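Local coordinates for protein KLLA0F20702p (Kluyveromyces lactis, PDB 5Y5A) that probably serves as a telomerase subunit of the Est1 family that, through its complex with Cdc13, helps recruit telomerase to telomeres, at residues A[252-263]-A[363-374]. Numbering follows the deposited sequence.
Sequences GNAAYQFVRSSL and QDLILLIGSFHM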
loop_
_atom_site.group_PDB
_atom_site.type_symbol
_atom_site.label_atom_id
_atom_site.label_comp_id
_atom_site.label_asym_id
_atom_site.label_seq_id
_atom_site.Cartn_x
_atom_site.Cartn_y
_atom_site.Cartn_z
ATOM N N GLY A 252 2.010 12.209 3.143
ATOM C CA GLY A 252 2.973 11.234 2.657
ATOM C C GLY A 252 2.418 9.822 2.768
ATOM O O GLY A 252 2.556 9.025 1.846
ATOM N N ASN A 253 1.796 9.511 3.906
ATOM C CA ASN A 253 1.066 8.257 4.067
ATOM C C ASN A 253 -0.025 8.140 2.993
ATOM O O ASN A 253 -0.268 7.059 2.460
ATOM C CB ASN A 253 0.429 8.155 5.465
ATOM C CG ASN A 253 1.462 8.090 6.603
ATOM O OD1 ASN A 253 2.676 8.117 6.383
ATOM N ND2 ASN A 253 0.965 8.023 7.835
ATOM N N ALA A 254 -0.672 9.260 2.673
ATOM C CA ALA A 254 -1.756 9.258 1.686
ATOM C C ALA A 254 -1.225 8.941 0.293
ATOM O O ALA A 254 -1.747 8.062 -0.410
ATOM C CB ALA A 254 -2.500 10.615 1.690
ATOM N N ALA A 255 -0.174 9.657 -0.099
ATOM C CA ALA A 255 0.494 9.430 -1.378
ATOM C C ALA A 255 0.930 7.981 -1.518
ATOM O O ALA A 255 0.738 7.362 -2.561
ATOM C CB ALA A 255 1.706 10.361 -1.520
ATOM N N TYR A 256 1.531 7.446 -0.460
ATOM C CA TYR A 256 1.996 6.065 -0.471
ATOM C C TYR A 256 0.835 5.092 -0.688
ATOM O O TYR A 256 0.911 4.196 -1.527
ATOM C CB TYR A 256 2.737 5.738 0.832
ATOM C CG TYR A 256 3.005 4.263 1.004
ATOM C CD1 TYR A 256 3.898 3.593 0.173
ATOM C CD2 TYR A 256 2.351 3.534 1.988
ATOM C CE1 TYR A 256 4.134 2.236 0.325
ATOM C CE2 TYR A 256 2.583 2.184 2.149
ATOM C CZ TYR A 256 3.469 1.540 1.320
ATOM O OH TYR A 256 3.682 0.193 1.497
ATOM N N GLN A 257 -0.246 5.284 0.059
ATOM C CA GLN A 257 -1.428 4.442 -0.084
ATOM C C GLN A 257 -2.052 4.601 -1.470
ATOM O O GLN A 257 -2.526 3.627 -2.063
ATOM C CB GLN A 257 -2.446 4.775 1.007
ATOM C CG GLN A 257 -1.974 4.400 2.411
ATOM C CD GLN A 257 -1.991 2.897 2.661
ATOM O OE1 GLN A 257 -2.841 2.171 2.137
ATOM N NE2 GLN A 257 -1.052 2.426 3.465
ATOM N N PHE A 258 -2.049 5.826 -1.988
ATOM C CA PHE A 258 -2.544 6.058 -3.346
ATOM C C PHE A 258 -1.699 5.310 -4.379
ATOM O O PHE A 258 -2.226 4.788 -5.359
ATOM C CB PHE A 258 -2.572 7.558 -3.677
ATOM C CG PHE A 258 -3.571 8.347 -2.862
ATOM C CD1 PHE A 258 -4.655 7.717 -2.261
ATOM C CD2 PHE A 258 -3.424 9.719 -2.692
ATOM C CE1 PHE A 258 -5.583 8.443 -1.508
ATOM C CE2 PHE A 258 -4.343 10.450 -1.941
ATOM C CZ PHE A 258 -5.423 9.808 -1.346
ATOM N N VAL A 259 -0.389 5.267 -4.159
ATOM C CA VAL A 259 0.508 4.570 -5.074
ATOM C C VAL A 259 0.263 3.069 -4.997
ATOM O O VAL A 259 0.187 2.400 -6.017
ATOM C CB VAL A 259 1.985 4.877 -4.763
ATOM C CG1 VAL A 259 2.899 3.899 -5.488
ATOM C CG2 VAL A 259 2.313 6.312 -5.164
ATOM N N ARG A 260 0.114 2.544 -3.780
ATOM C CA ARG A 260 -0.198 1.125 -3.605
ATOM C C ARG A 260 -1.522 0.751 -4.292
ATOM O O ARG A 260 -1.700 -0.378 -4.747
ATOM C CB ARG A 260 -0.269 0.761 -2.118
ATOM C CG ARG A 260 1.059 0.868 -1.346
ATOM C CD ARG A 260 2.110 -0.120 -1.858
ATOM N NE ARG A 260 1.608 -1.489 -1.933
ATOM C CZ ARG A 260 1.688 -2.378 -0.945
ATOM N NH1 ARG A 260 2.249 -2.043 0.212
ATOM N NH2 ARG A 260 1.208 -3.608 -1.115
ATOM N N SER A 261 -2.446 1.705 -4.358
ATOM C CA SER A 261 -3.782 1.429 -4.863
ATOM C C SER A 261 -3.775 1.422 -6.382
ATOM O O SER A 261 -4.652 0.842 -7.009
ATOM C CB SER A 261 -4.785 2.464 -4.348
ATOM O OG SER A 261 -4.762 3.623 -5.161
ATOM N N SER A 262 -2.775 2.081 -6.959
ATOM C CA SER A 262 -2.661 2.200 -8.403
ATOM C C SER A 262 -1.852 1.069 -8.996
ATOM O O SER A 262 -1.936 0.819 -10.184
ATOM C CB SER A 262 -2.001 3.524 -8.793
ATOM O OG SER A 262 -2.660 4.621 -8.205
ATOM N N LEU A 263 -1.050 0.408 -8.165
ATOM C CA LEU A 263 -0.065 -0.563 -8.644
ATOM C C LEU A 263 -0.271 -1.982 -8.099
ATOM O O LEU A 263 0.566 -2.860 -8.314
ATOM C CB LEU A 263 1.344 -0.089 -8.282
ATOM C CG LEU A 263 1.784 1.270 -8.824
ATOM C CD1 LEU A 263 3.158 1.590 -8.285
ATOM C CD2 LEU A 263 1.807 1.224 -10.334
ATOM N N GLN A 363 8.983 3.368 4.184
ATOM C CA GLN A 363 7.813 3.748 3.393
ATOM C C GLN A 363 8.216 4.635 2.219
ATOM O O GLN A 363 7.733 4.453 1.106
ATOM C CB GLN A 363 6.774 4.467 4.257
ATOM C CG GLN A 363 5.446 4.664 3.530
ATOM C CD GLN A 363 4.348 5.171 4.438
ATOM O OE1 GLN A 363 3.613 4.382 5.041
ATOM N NE2 GLN A 363 4.229 6.492 4.544
ATOM N N ASP A 364 9.125 5.573 2.476
ATOM C CA ASP A 364 9.621 6.477 1.447
ATOM C C ASP A 364 10.242 5.721 0.272
ATOM O O ASP A 364 10.049 6.094 -0.882
ATOM C CB ASP A 364 10.655 7.445 2.036
ATOM C CG ASP A 364 10.019 8.614 2.778
ATOM O OD1 ASP A 364 8.786 8.607 2.998
ATOM O OD2 ASP A 364 10.774 9.541 3.153
ATOM N N LEU A 365 10.993 4.664 0.584
ATOM C CA LEU A 365 11.621 3.823 -0.432
ATOM C C LEU A 365 10.584 3.188 -1.353
ATOM O O LEU A 365 10.684 3.285 -2.574
ATOM C CB LEU A 365 12.476 2.737 0.230
ATOM C CG LEU A 365 13.005 1.652 -0.707
ATOM C CD1 LEU A 365 14.103 2.189 -1.616
ATOM C CD2 LEU A 365 13.498 0.435 0.079
ATOM N N ILE A 366 9.573 2.558 -0.769
ATOM C CA ILE A 366 8.531 1.914 -1.569
ATOM C C ILE A 366 7.690 2.917 -2.365
ATOM O O ILE A 366 7.385 2.682 -3.540
ATOM C CB ILE A 366 7.610 1.076 -0.688
ATOM C CG1 ILE A 366 8.437 0.043 0.084
ATOM C CG2 ILE A 366 6.548 0.383 -1.535
ATOM C CD1 ILE A 366 7.762 -0.414 1.349
ATOM N N LEU A 367 7.317 4.026 -1.730
ATOM C CA LEU A 367 6.627 5.110 -2.430
ATOM C C LEU A 367 7.413 5.529 -3.680
ATOM O O LEU A 367 6.859 5.639 -4.772
ATOM C CB LEU A 367 6.437 6.307 -1.504
ATOM C CG LEU A 367 6.034 7.641 -2.135
ATOM C CD1 LEU A 367 4.601 7.587 -2.679
ATOM C CD2 LEU A 367 6.172 8.767 -1.122
ATOM N N LEU A 368 8.713 5.739 -3.498
ATOM C CA LEU A 368 9.603 6.190 -4.561
ATOM C C LEU A 368 9.718 5.176 -5.699
ATOM O O LEU A 368 9.624 5.538 -6.877
ATOM C CB LEU A 368 10.990 6.485 -3.981
ATOM C CG LEU A 368 12.009 7.087 -4.939
ATOM C CD1 LEU A 368 11.500 8.429 -5.465
ATOM C CD2 LEU A 368 13.367 7.225 -4.251
ATOM N N ILE A 369 9.926 3.909 -5.349
ATOM C CA ILE A 369 9.962 2.836 -6.350
ATOM C C ILE A 369 8.650 2.803 -7.130
ATOM O O ILE A 369 8.641 2.794 -8.362
ATOM C CB ILE A 369 10.223 1.458 -5.697
ATOM C CG1 ILE A 369 11.714 1.296 -5.411
ATOM C CG2 ILE A 369 9.746 0.309 -6.608
ATOM C CD1 ILE A 369 12.044 0.130 -4.496
ATOM N N GLY A 370 7.541 2.791 -6.399
ATOM C CA GLY A 370 6.228 2.852 -7.009
ATOM C C GLY A 370 6.046 4.080 -7.884
ATOM O O GLY A 370 5.461 4.000 -8.954
ATOM N N SER A 371 6.572 5.215 -7.438
ATOM C CA SER A 371 6.421 6.462 -8.175
ATOM C C SER A 371 7.074 6.466 -9.553
ATOM O O SER A 371 6.681 7.255 -10.420
ATOM C CB SER A 371 6.970 7.623 -7.354
ATOM O OG SER A 371 6.055 7.945 -6.319
ATOM N N PHE A 372 8.072 5.610 -9.764
ATOM C CA PHE A 372 8.682 5.516 -11.091
ATOM C C PHE A 372 7.667 4.936 -12.070
ATOM O O PHE A 372 7.632 5.315 -13.243
ATOM C CB PHE A 372 9.964 4.660 -11.077
ATOM C CG PHE A 372 10.566 4.443 -12.457
ATOM C CD1 PHE A 372 11.308 5.443 -13.073
ATOM C CD2 PHE A 372 10.395 3.240 -13.125
ATOM C CE1 PHE A 372 11.855 5.256 -14.331
ATOM C CE2 PHE A 372 10.940 3.040 -14.397
ATOM C CZ PHE A 372 11.670 4.048 -14.999
ATOM N N HIS A 373 6.835 4.018 -11.588
ATOM C CA HIS A 373 5.815 3.419 -12.443
ATOM C C HIS A 373 4.582 4.319 -12.515
ATOM O O HIS A 373 3.866 4.293 -13.500
ATOM C CB HIS A 373 5.445 2.021 -11.947
ATOM C CG HIS A 373 6.617 1.091 -11.865
ATOM N ND1 HIS A 373 7.013 0.301 -12.922
ATOM C CD2 HIS A 373 7.496 0.853 -10.863
ATOM C CE1 HIS A 373 8.079 -0.395 -12.570
ATOM N NE2 HIS A 373 8.392 -0.083 -11.326
ATOM N N MET A 374 4.339 5.116 -11.477
ATOM C CA MET A 374 3.335 6.178 -11.581
ATOM C C MET A 374 3.729 7.102 -12.740
ATOM O O MET A 374 2.907 7.433 -13.595
ATOM C CB MET A 374 3.217 6.974 -10.276
ATOM C CG MET A 374 2.770 6.146 -9.066
ATOM S SD MET A 374 1.155 5.356 -9.294
ATOM C CE MET A 374 0.060 6.764 -9.092
HETATM O O HOH W 1 0.923 4.675 5.061
#
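V259 is a knob in a hole lined by L367, G370, S371 and M374. Its two methyls divide the work: CG1, anti to the backbone N, rests on G370, 3.8 Å from CA, while CG2 meets L367 CD1 at 3.6 Å and also touches M374 CG. Because G370 has no side chain, V259 and L263 can both settle on its backbone, L263 CD1 lying 3.4 Å from G370 O. M374, bent at chi2 and chi3, curls back so that its SD and CE pack against S262.

Toward the N-terminal end of 252-263, Y256 comes closest to the partner backbone, its CA 5.1 Å from that of L367. I366 CG2 meets the tyrosine ring at the edge, in plane, 3.6 Å from CE1. Over one face lies Q363 CG, a CH-pi contact 3.7 Å from the centroid; R260 CG covers the opposite face. The Q363 amide runs nearly parallel to the ring, 15° between planes.

That extended side chain forms the polar edge. Q363 NE2 donates to N253 OD1 (2.9 Å, N-H...O 159°), approaching from above the carbonyl plane, with the two amides almost perpendicular. A water donates to Q363 OE1, and R260 NH1 bonds both Y256 OH and M487 O.

The axes of 252-263 and 363-374 cross at 47°; the segments belong to helix 251-263 and the long helix 339-379. Both lie in the Est1 DNA/RNA-binding region, whose family belongs to the TPR clan, consistent with a helix-on-helix fold. F275 of helix 271-279 touches both V259 and M374, while helices 235-247 and 385-410 pack against 252-263 and 363-374, respectively.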